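PDB 5M45: acetone carboxylase alpha subunit from Xanthobacter autotrophicus Py2, which is a large subunit of the hydantoinase B/oxoprolinase family that, with other protein chains, builds the acetone carboxylase assembly. Local coordinates for residues V158-G172 / C241-A253. Residues are numbered along the deposited sequence; the frame is centred on the assembly and turned at random.
Sequences VPIFWEGELIGWVGG and CHMIRKLVEEVVA
One helix lies along a β-hairpin here: Val158, Ile160, Ile167 and Val170, on the central strands 153-162 and 165-175 of an antiparallel sheet, pack against residues 241-253 of helix 227-255. The helix runs nearly along strand 158-162, at 18° to it, with the axes 9.2 Å apart. At the Cys241 end of this contact, Cys241 fills the space between the strands: its CB touches Val158 CG2 and Val170 CG1, and its SG rests 3.6 Å from Gly172 N, where the glycine backbone allows so close an approach. Val170 CG2, anti to its backbone N, meets Ile244 CD1 at 3.8 Å. One turn further, Ile160 CG2 crosses Val248 CG1 at about a right angle, and Ile167 CD1 reaches both Val248 and Val252. A classic beta bulge, Ile167 and Gly168 facing Ile160, interrupts the regular pairing here. At the hairpin end, chi1 of -179° sends the Trp162 indole towards the helix; Val252 CG1 sits 3.4 Å from the centroid of its six-membered ring, only 11° off the normal, a CH-pi contact over the face. On the polar flank, Arg245 makes a salt bridge to Asp210, and its NH2 lies 3.5 Å above the plane of the His242 ring, over its centre. Its NH1 also donates to a water, which in turn donates to Pro159 O at 2.8 Å, joining helix and strand without a direct hydrogen bond. Helices 54-75 and 257-282 add Ala71 beside Ile244 and Ile257 beside Trp162 and Val252. The whole is an antiparallel hairpin of a larger sheet covered by a helix, in a layered α/β arrangement.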
ATOM      1  N   VAL A 158      14.648 -17.797   1.903  1.00 11.88           N
ATOM      2  CA  VAL A 158      15.163 -18.364   3.163  1.00 11.96           C
ATOM      3  C   VAL A 158      16.687 -18.626   2.988  1.00 12.30           C
ATOM      4  O   VAL A 158      17.086 -19.311   2.035  1.00 11.86           O
ATOM      5  CB  VAL A 158      14.444 -19.683   3.500  1.00 11.89           C
ATOM      6  CG1 VAL A 158      15.067 -20.340   4.709  1.00 12.05           C
ATOM      7  CG2 VAL A 158      12.954 -19.421   3.709  1.00 11.96           C
ATOM      8  N   PRO A 159      17.526 -18.121   3.917  1.00 12.80           N
ATOM      9  CA  PRO A 159      18.955 -18.453   3.864  1.00 13.28           C
ATOM     10  C   PRO A 159      19.208 -19.883   4.328  1.00 13.82           C
ATOM     11  O   PRO A 159      18.421 -20.438   5.125  1.00 14.10           O
ATOM     12  CB  PRO A 159      19.599 -17.441   4.825  1.00 13.38           C
ATOM     13  CG  PRO A 159      18.528 -17.207   5.852  1.00 13.28           C
ATOM     14  CD  PRO A 159      17.216 -17.256   5.072  1.00 12.98           C
ATOM     15  N   ILE A 160      20.269 -20.476   3.794  1.00 14.17           N
ATOM     16  CA  ILE A 160      20.701 -21.838   4.156  1.00 14.88           C
ATOM     17  C   ILE A 160      22.056 -21.794   4.859  1.00 15.40           C
ATOM     18  O   ILE A 160      23.017 -21.238   4.321  1.00 15.29           O
ATOM     19  CB  ILE A 160      20.782 -22.743   2.893  1.00 14.85           C
ATOM     20  CG1 ILE A 160      19.430 -22.728   2.160  1.00 14.76           C
ATOM     21  CG2 ILE A 160      21.211 -24.150   3.287  1.00 15.03           C
ATOM     22  CD1 ILE A 160      19.405 -23.417   0.796  1.00 15.04           C
ATOM     23  N   PHE A 161      22.125 -22.390   6.051  1.00 16.25           N
ATOM     24  CA  PHE A 161      23.310 -22.399   6.925  1.00 17.03           C
ATOM     25  C   PHE A 161      23.876 -23.822   7.105  1.00 17.87           C
ATOM     26  O   PHE A 161      23.155 -24.801   7.035  1.00 18.08           O
ATOM     27  CB  PHE A 161      22.963 -21.777   8.306  1.00 17.01           C
ATOM     28  CG  PHE A 161      22.939 -20.254   8.307  1.00 16.73           C
ATOM     29  CD1 PHE A 161      21.866 -19.560   7.790  1.00 16.34           C
ATOM     30  CD2 PHE A 161      23.991 -19.536   8.872  1.00 16.71           C
ATOM     31  CE1 PHE A 161      21.829 -18.156   7.819  1.00 16.33           C
ATOM     32  CE2 PHE A 161      23.979 -18.149   8.871  1.00 16.73           C
ATOM     33  CZ  PHE A 161      22.892 -17.451   8.367  1.00 16.38           C
ATOM     34  N   TRP A 162      25.183 -23.916   7.273  1.00 19.16           N
ATOM     35  CA  TRP A 162      25.873 -25.157   7.598  1.00 20.14           C
ATOM     36  C   TRP A 162      26.912 -24.823   8.671  1.00 21.05           C
ATOM     37  O   TRP A 162      27.797 -23.991   8.457  1.00 20.65           O
ATOM     38  CB  TRP A 162      26.555 -25.799   6.375  1.00 20.53           C
ATOM     39  CG  TRP A 162      27.256 -27.097   6.732  1.00 21.19           C
ATOM     40  CD1 TRP A 162      28.625 -27.303   6.843  1.00 21.90           C
ATOM     41  CD2 TRP A 162      26.650 -28.347   7.051  1.00 22.01           C
ATOM     42  NE1 TRP A 162      28.882 -28.601   7.221  1.00 22.12           N
ATOM     43  CE2 TRP A 162      27.691 -29.262   7.351  1.00 21.83           C
ATOM     44  CE3 TRP A 162      25.333 -28.786   7.107  1.00 22.14           C
ATOM     45  CZ2 TRP A 162      27.446 -30.585   7.697  1.00 22.65           C
ATOM     46  CZ3 TRP A 162      25.097 -30.132   7.463  1.00 22.57           C
ATOM     47  CH2 TRP A 162      26.142 -31.005   7.730  1.00 22.27           C
ATOM     48  N   GLU A 163      26.768 -25.470   9.831  1.00 22.71           N
ATOM     49  CA  GLU A 163      27.650 -25.237  10.981  1.00 23.96           C
ATOM     50  C   GLU A 163      27.864 -23.766  11.306  1.00 22.92           C
ATOM     51  O   GLU A 163      28.977 -23.315  11.505  1.00 23.37           O
ATOM     52  CB  GLU A 163      28.962 -25.997  10.784  1.00 26.71           C
ATOM     53  CG  GLU A 163      28.701 -27.480  11.086  1.00 30.08           C
ATOM     54  CD  GLU A 163      29.873 -28.396  10.841  1.00 33.06           C
ATOM     55  OE1 GLU A 163      30.944 -27.874  10.424  1.00 36.43           O
ATOM     56  OE2 GLU A 163      29.699 -29.643  11.051  1.00 36.62           O
ATOM     57  N   GLY A 164      26.767 -23.024  11.343  1.00 21.62           N
ATOM     58  CA  GLY A 164      26.765 -21.631  11.730  1.00 21.38           C
ATOM     59  C   GLY A 164      27.147 -20.620  10.676  1.00 20.73           C
ATOM     60  O   GLY A 164      27.191 -19.449  10.977  1.00 21.58           O
ATOM     61  N   GLU A 165      27.411 -21.036   9.448  1.00 19.54           N
ATOM     62  CA  GLU A 165      27.786 -20.109   8.371  1.00 18.98           C
ATOM     63  C   GLU A 165      26.848 -20.262   7.166  1.00 17.49           C
ATOM     64  O   GLU A 165      26.305 -21.330   6.926  1.00 17.16           O
ATOM     65  CB  GLU A 165      29.240 -20.347   7.942  1.00 19.61           C
ATOM     66  CG  GLU A 165      30.283 -20.307   9.063  1.00 20.55           C
ATOM     67  CD  GLU A 165      31.685 -20.541   8.527  1.00 21.54           C
ATOM     68  OE1 GLU A 165      31.975 -21.704   8.183  1.00 22.89           O
ATOM     69  OE2 GLU A 165      32.485 -19.582   8.360  1.00 21.89           O
ATOM     70  N   LEU A 166      26.670 -19.179   6.416  1.00 16.55           N
ATOM     71  CA  LEU A 166      25.756 -19.163   5.269  1.00 15.48           C
ATOM     72  C   LEU A 166      26.411 -19.821   4.067  1.00 15.02           C
ATOM     73  O   LEU A 166      27.549 -19.454   3.710  1.00 15.03           O
ATOM     74  CB  LEU A 166      25.339 -17.719   4.919  1.00 15.38           C
ATOM     75  CG  LEU A 166      24.216 -17.557   3.861  1.00 15.04           C
ATOM     76  CD1 LEU A 166      23.306 -16.387   4.195  1.00 14.91           C
ATOM     77  CD2 LEU A 166      24.775 -17.372   2.467  1.00 14.89           C
ATOM     78  N   ILE A 167      25.710 -20.763   3.448  1.00 14.29           N
ATOM     79  CA  ILE A 167      26.201 -21.466   2.285  1.00 14.19           C
ATOM     80  C   ILE A 167      25.298 -21.336   1.042  1.00 13.77           C
ATOM     81  O   ILE A 167      25.660 -21.843  -0.029  1.00 13.98           O
ATOM     82  CB  ILE A 167      26.490 -22.967   2.573  1.00 14.43           C
ATOM     83  CG1 ILE A 167      25.229 -23.706   3.026  1.00 14.55           C
ATOM     84  CG2 ILE A 167      27.557 -23.109   3.661  1.00 14.81           C
ATOM     85  CD1 ILE A 167      25.269 -25.209   2.738  1.00 14.65           C
ATOM     86  N   GLY A 168      24.191 -20.615   1.147  1.00 13.26           N
ATOM     87  CA  GLY A 168      23.248 -20.478   0.022  1.00 12.95           C
ATOM     88  C   GLY A 168      21.922 -19.869   0.432  1.00 12.65           C
ATOM     89  O   GLY A 168      21.764 -19.385   1.570  1.00 12.59           O
ATOM     90  N   TRP A 169      20.997 -19.834  -0.527  1.00 12.36           N
ATOM     91  CA  TRP A 169      19.639 -19.367  -0.294  1.00 12.20           C
ATOM     92  C   TRP A 169      18.672 -20.222  -1.123  1.00 12.24           C
ATOM     93  O   TRP A 169      19.081 -20.797  -2.138  1.00 12.17           O
ATOM     94  CB  TRP A 169      19.480 -17.915  -0.776  1.00 12.04           C
ATOM     95  CG  TRP A 169      20.496 -16.869  -0.335  1.00 12.11           C
ATOM     96  CD1 TRP A 169      21.775 -16.715  -0.790  1.00 12.20           C
ATOM     97  CD2 TRP A 169      20.295 -15.822   0.629  1.00 12.00           C
ATOM     98  NE1 TRP A 169      22.383 -15.641  -0.187  1.00 12.15           N
ATOM     99  CE2 TRP A 169      21.499 -15.072   0.686  1.00 12.17           C
ATOM    100  CE3 TRP A 169      19.218 -15.430   1.434  1.00 11.97           C
ATOM    101  CZ2 TRP A 169      21.638 -13.949   1.507  1.00 12.24           C
ATOM    102  CZ3 TRP A 169      19.373 -14.301   2.260  1.00 12.19           C
ATOM    103  CH2 TRP A 169      20.565 -13.585   2.284  1.00 12.21           C
ATOM    104  N   VAL A 170      17.386 -20.262  -0.732  1.00 12.23           N
ATOM    105  CA  VAL A 170      16.350 -20.846  -1.585  1.00 12.13           C
ATOM    106  C   VAL A 170      15.212 -19.828  -1.758  1.00 12.16           C
ATOM    107  O   VAL A 170      14.763 -19.186  -0.782  1.00 12.23           O
ATOM    108  CB  VAL A 170      15.822 -22.202  -1.064  1.00 12.33           C
ATOM    109  CG1 VAL A 170      15.376 -22.122   0.372  1.00 12.46           C
ATOM    110  CG2 VAL A 170      14.673 -22.726  -1.917  1.00 12.24           C
ATOM    111  N   GLY A 171      14.762 -19.667  -2.991  1.00 11.81           N
ATOM    112  CA  GLY A 171      13.634 -18.780  -3.302  1.00 11.84           C
ATOM    113  C   GLY A 171      12.453 -19.553  -3.852  1.00 11.62           C
ATOM    114  O   GLY A 171      12.642 -20.490  -4.645  1.00 11.62           O
ATOM    115  N   GLY A 172      11.248 -19.165  -3.429  1.00 11.52           N
ATOM    116  CA  GLY A 172       9.996 -19.688  -3.988  1.00 11.34           C
ATOM    117  C   GLY A 172       9.031 -18.574  -4.352  1.00 11.28           C
ATOM    118  O   GLY A 172       8.874 -17.606  -3.590  1.00 11.29           O
ATOM    119  N   CYS A 241      10.331 -24.011   0.048  1.00 12.37           N
ATOM    120  CA  CYS A 241      11.604 -23.484   0.571  1.00 12.63           C
ATOM    121  C   CYS A 241      12.193 -24.407   1.649  1.00 13.10           C
ATOM    122  O   CYS A 241      13.380 -24.735   1.582  1.00 12.95           O
ATOM    123  CB  CYS A 241      11.460 -22.056   1.104  1.00 12.43           C
ATOM    124  SG  CYS A 241      11.191 -20.773  -0.169  1.00 12.54           S
ATOM    125  N   HIS A 242      11.363 -24.831   2.616  1.00 13.51           N
ATOM    126  CA  HIS A 242      11.835 -25.697   3.715  1.00 13.97           C
ATOM    127  C   HIS A 242      12.137 -27.136   3.283  1.00 14.43           C
ATOM    128  O   HIS A 242      13.081 -27.729   3.808  1.00 14.26           O
ATOM    129  CB  HIS A 242      10.892 -25.627   4.948  1.00 14.11           C
ATOM    130  CG  HIS A 242      11.028 -24.346   5.719  1.00 14.11           C
ATOM    131  ND1 HIS A 242      10.219 -24.028   6.793  1.00 14.29           N
ATOM    132  CD2 HIS A 242      11.872 -23.301   5.561  1.00 13.95           C
ATOM    133  CE1 HIS A 242      10.587 -22.856   7.286  1.00 14.26           C
ATOM    134  NE2 HIS A 242      11.584 -22.393   6.547  1.00 14.01           N
ATOM    135  N   MET A 243      11.385 -27.661   2.309  1.00 15.29           N
ATOM    136  CA  MET A 243      11.704 -28.967   1.681  1.00 16.14           C
ATOM    137  C   MET A 243      13.107 -28.938   1.049  1.00 15.58           C
ATOM    138  O   MET A 243      13.905 -29.866   1.240  1.00 15.81           O
ATOM    139  CB  MET A 243      10.651 -29.360   0.610  1.00 17.16           C
ATOM    140  CG  MET A 243       9.281 -29.723   1.178  1.00 18.27           C
ATOM    141  SD  MET A 243       8.008 -29.864  -0.083  1.00 20.07           S
ATOM    142  CE  MET A 243       8.552 -31.364  -0.875  1.00 20.63           C
ATOM    143  N   ILE A 244      13.416 -27.862   0.333  1.00 15.05           N
ATOM    144  CA  ILE A 244      14.730 -27.733  -0.334  1.00 15.15           C
ATOM    145  C   ILE A 244      15.855 -27.520   0.689  1.00 15.38           C
ATOM    146  O   ILE A 244      16.912 -28.137   0.559  1.00 15.39           O
ATOM    147  CB  ILE A 244      14.696 -26.652  -1.440  1.00 14.76           C
ATOM    148  CG1 ILE A 244      13.829 -27.125  -2.625  1.00 14.61           C
ATOM    149  CG2 ILE A 244      16.106 -26.303  -1.935  1.00 14.74           C
ATOM    150  CD1 ILE A 244      13.238 -25.961  -3.427  1.00 14.51           C
ATOM    151  N   ARG A 245      15.645 -26.649   1.684  1.00 15.63           N
ATOM    152  CA  ARG A 245      16.641 -26.460   2.772  1.00 15.97           C
ATOM    153  C   ARG A 245      17.015 -27.802   3.427  1.00 16.49           C
ATOM    154  O   ARG A 245      18.190 -28.115   3.622  1.00 15.93           O
ATOM    155  CB  ARG A 245      16.152 -25.472   3.832  1.00 15.62           C
ATOM    156  CG  ARG A 245      17.203 -25.153   4.923  1.00 15.62           C
ATOM    157  CD  ARG A 245      16.649 -24.233   6.016  1.00 15.47           C
ATOM    158  NE  ARG A 245      15.531 -24.871   6.706  1.00 15.42           N
ATOM    159  CZ  ARG A 245      14.713 -24.267   7.567  1.00 15.33           C
ATOM    160  NH1 ARG A 245      14.853 -22.982   7.892  1.00 15.20           N
ATOM    161  NH2 ARG A 245      13.735 -24.970   8.133  1.00 15.52           N
ATOM    162  N   LYS A 246      16.008 -28.594   3.739  1.00 17.40           N
ATOM    163  CA  LYS A 246      16.238 -29.902   4.353  1.00 19.00           C
ATOM    164  C   LYS A 246      17.042 -30.832   3.443  1.00 18.69           C
ATOM    165  O   LYS A 246      17.972 -31.511   3.888  1.00 18.14           O
ATOM    166  CB  LYS A 246      14.915 -30.524   4.716  1.00 20.90           C
ATOM    167  CG  LYS A 246      15.020 -31.829   5.488  1.00 23.19           C
ATOM    168  CD  LYS A 246      13.600 -32.250   5.854  1.00 25.36           C
ATOM    169  CE  LYS A 246      13.369 -33.754   5.765  1.00 27.74           C
ATOM    170  NZ  LYS A 246      13.177 -34.309   7.132  1.00 29.70           N
ATOM    171  N   LEU A 247      16.681 -30.871   2.166  1.00 18.01           N
ATOM    172  CA  LEU A 247      17.428 -31.689   1.195  1.00 17.99           C
ATOM    173  C   LEU A 247      18.914 -31.248   1.072  1.00 17.61           C
ATOM    174  O   LEU A 247      19.823 -32.105   1.060  1.00 17.51           O
ATOM    175  CB  LEU A 247      16.739 -31.696  -0.162  1.00 18.03           C
ATOM    176  CG  LEU A 247      17.584 -32.387  -1.248  1.00 18.34           C
ATOM    177  CD1 LEU A 247      17.564 -33.891  -1.039  1.00 18.90           C
ATOM    178  CD2 LEU A 247      17.144 -32.032  -2.620  1.00 18.32           C
ATOM    179  N   VAL A 248      19.170 -29.945   1.027  1.00 17.00           N
ATOM    180  CA  VAL A 248      20.563 -29.456   0.973  1.00 17.35           C
ATOM    181  C   VAL A 248      21.348 -29.921   2.225  1.00 18.12           C
ATOM    182  O   VAL A 248      22.475 -30.409   2.099  1.00 18.23           O
ATOM    183  CB  VAL A 248      20.676 -27.920   0.740  1.00 16.87           C
ATOM    184  CG1 VAL A 248      22.115 -27.411   0.902  1.00 16.70           C
ATOM    185  CG2 VAL A 248      20.142 -27.577  -0.670  1.00 16.68           C
ATOM    186  N   GLU A 249      20.739 -29.815   3.399  1.00 19.18           N
ATOM    187  CA  GLU A 249      21.378 -30.274   4.647  1.00 20.75           C
ATOM    188  C   GLU A 249      21.725 -31.786   4.583  1.00 21.26           C
ATOM    189  O   GLU A 249      22.784 -32.177   5.033  1.00 20.59           O
ATOM    190  CB  GLU A 249      20.496 -29.956   5.880  1.00 21.92           C
ATOM    191  CG  GLU A 249      20.473 -28.463   6.241  1.00 23.30           C
ATOM    192  CD  GLU A 249      19.361 -28.061   7.260  1.00 24.93           C
ATOM    193  OE1 GLU A 249      18.471 -28.905   7.547  1.00 26.75           O
ATOM    194  OE2 GLU A 249      19.352 -26.891   7.768  1.00 25.74           O
ATOM    195  N   GLU A 250      20.827 -32.606   4.024  1.00 21.57           N
ATOM    196  CA  GLU A 250      21.052 -34.040   3.869  1.00 22.23           C
ATOM    197  C   GLU A 250      22.173 -34.359   2.882  1.00 21.47           C
ATOM    198  O   GLU A 250      23.001 -35.233   3.145  1.00 20.91           O
ATOM    199  CB  GLU A 250      19.756 -34.764   3.440  1.00 23.53           C
ATOM    200  CG  GLU A 250      18.753 -34.922   4.592  1.00 25.06           C
ATOM    201  CD  GLU A 250      17.316 -35.235   4.197  1.00 26.80           C
ATOM    202  OE1 GLU A 250      16.997 -35.328   2.985  1.00 28.98           O
ATOM    203  OE2 GLU A 250      16.464 -35.360   5.136  1.00 29.29           O
ATOM    204  N   VAL A 251      22.185 -33.660   1.753  1.00 20.35           N
ATOM    205  CA  VAL A 251      23.221 -33.818   0.725  1.00 20.06           C
ATOM    206  C   VAL A 251      24.587 -33.442   1.272  1.00 19.62           C
ATOM    207  O   VAL A 251      25.554 -34.174   1.061  1.00 19.71           O
ATOM    208  CB  VAL A 251      22.864 -33.020  -0.567  1.00 19.72           C
ATOM    209  CG1 VAL A 251      24.035 -32.914  -1.512  1.00 20.09           C
ATOM    210  CG2 VAL A 251      21.690 -33.692  -1.275  1.00 19.56           C
ATOM    211  N   VAL A 252      24.677 -32.329   1.990  1.00 19.14           N
ATOM    212  CA  VAL A 252      25.940 -31.926   2.611  1.00 19.72           C
ATOM    213  C   VAL A 252      26.408 -32.961   3.661  1.00 20.67           C
ATOM    214  O   VAL A 252      27.587 -33.325   3.701  1.00 20.28           O
ATOM    215  CB  VAL A 252      25.849 -30.513   3.224  1.00 19.46           C
ATOM    216  CG1 VAL A 252      27.090 -30.198   4.078  1.00 19.61           C
ATOM    217  CG2 VAL A 252      25.675 -29.474   2.113  1.00 19.19           C
ATOM    218  N   ALA A 253      25.492 -33.424   4.508  1.00 21.59           N
ATOM    219  CA  ALA A 253      25.807 -34.461   5.517  1.00 22.98           C
ATOM    220  C   ALA A 253      26.354 -35.708   4.848  1.00 24.27           C
ATOM    221  O   ALA A 253      27.332 -36.250   5.302  1.00 24.77           O
ATOM    222  CB  ALA A 253      24.586 -34.802   6.344  1.00 23.06           C
TER
HETATM  223  O   HOH W   1      17.359 -21.258   7.537  1.00 12.65           O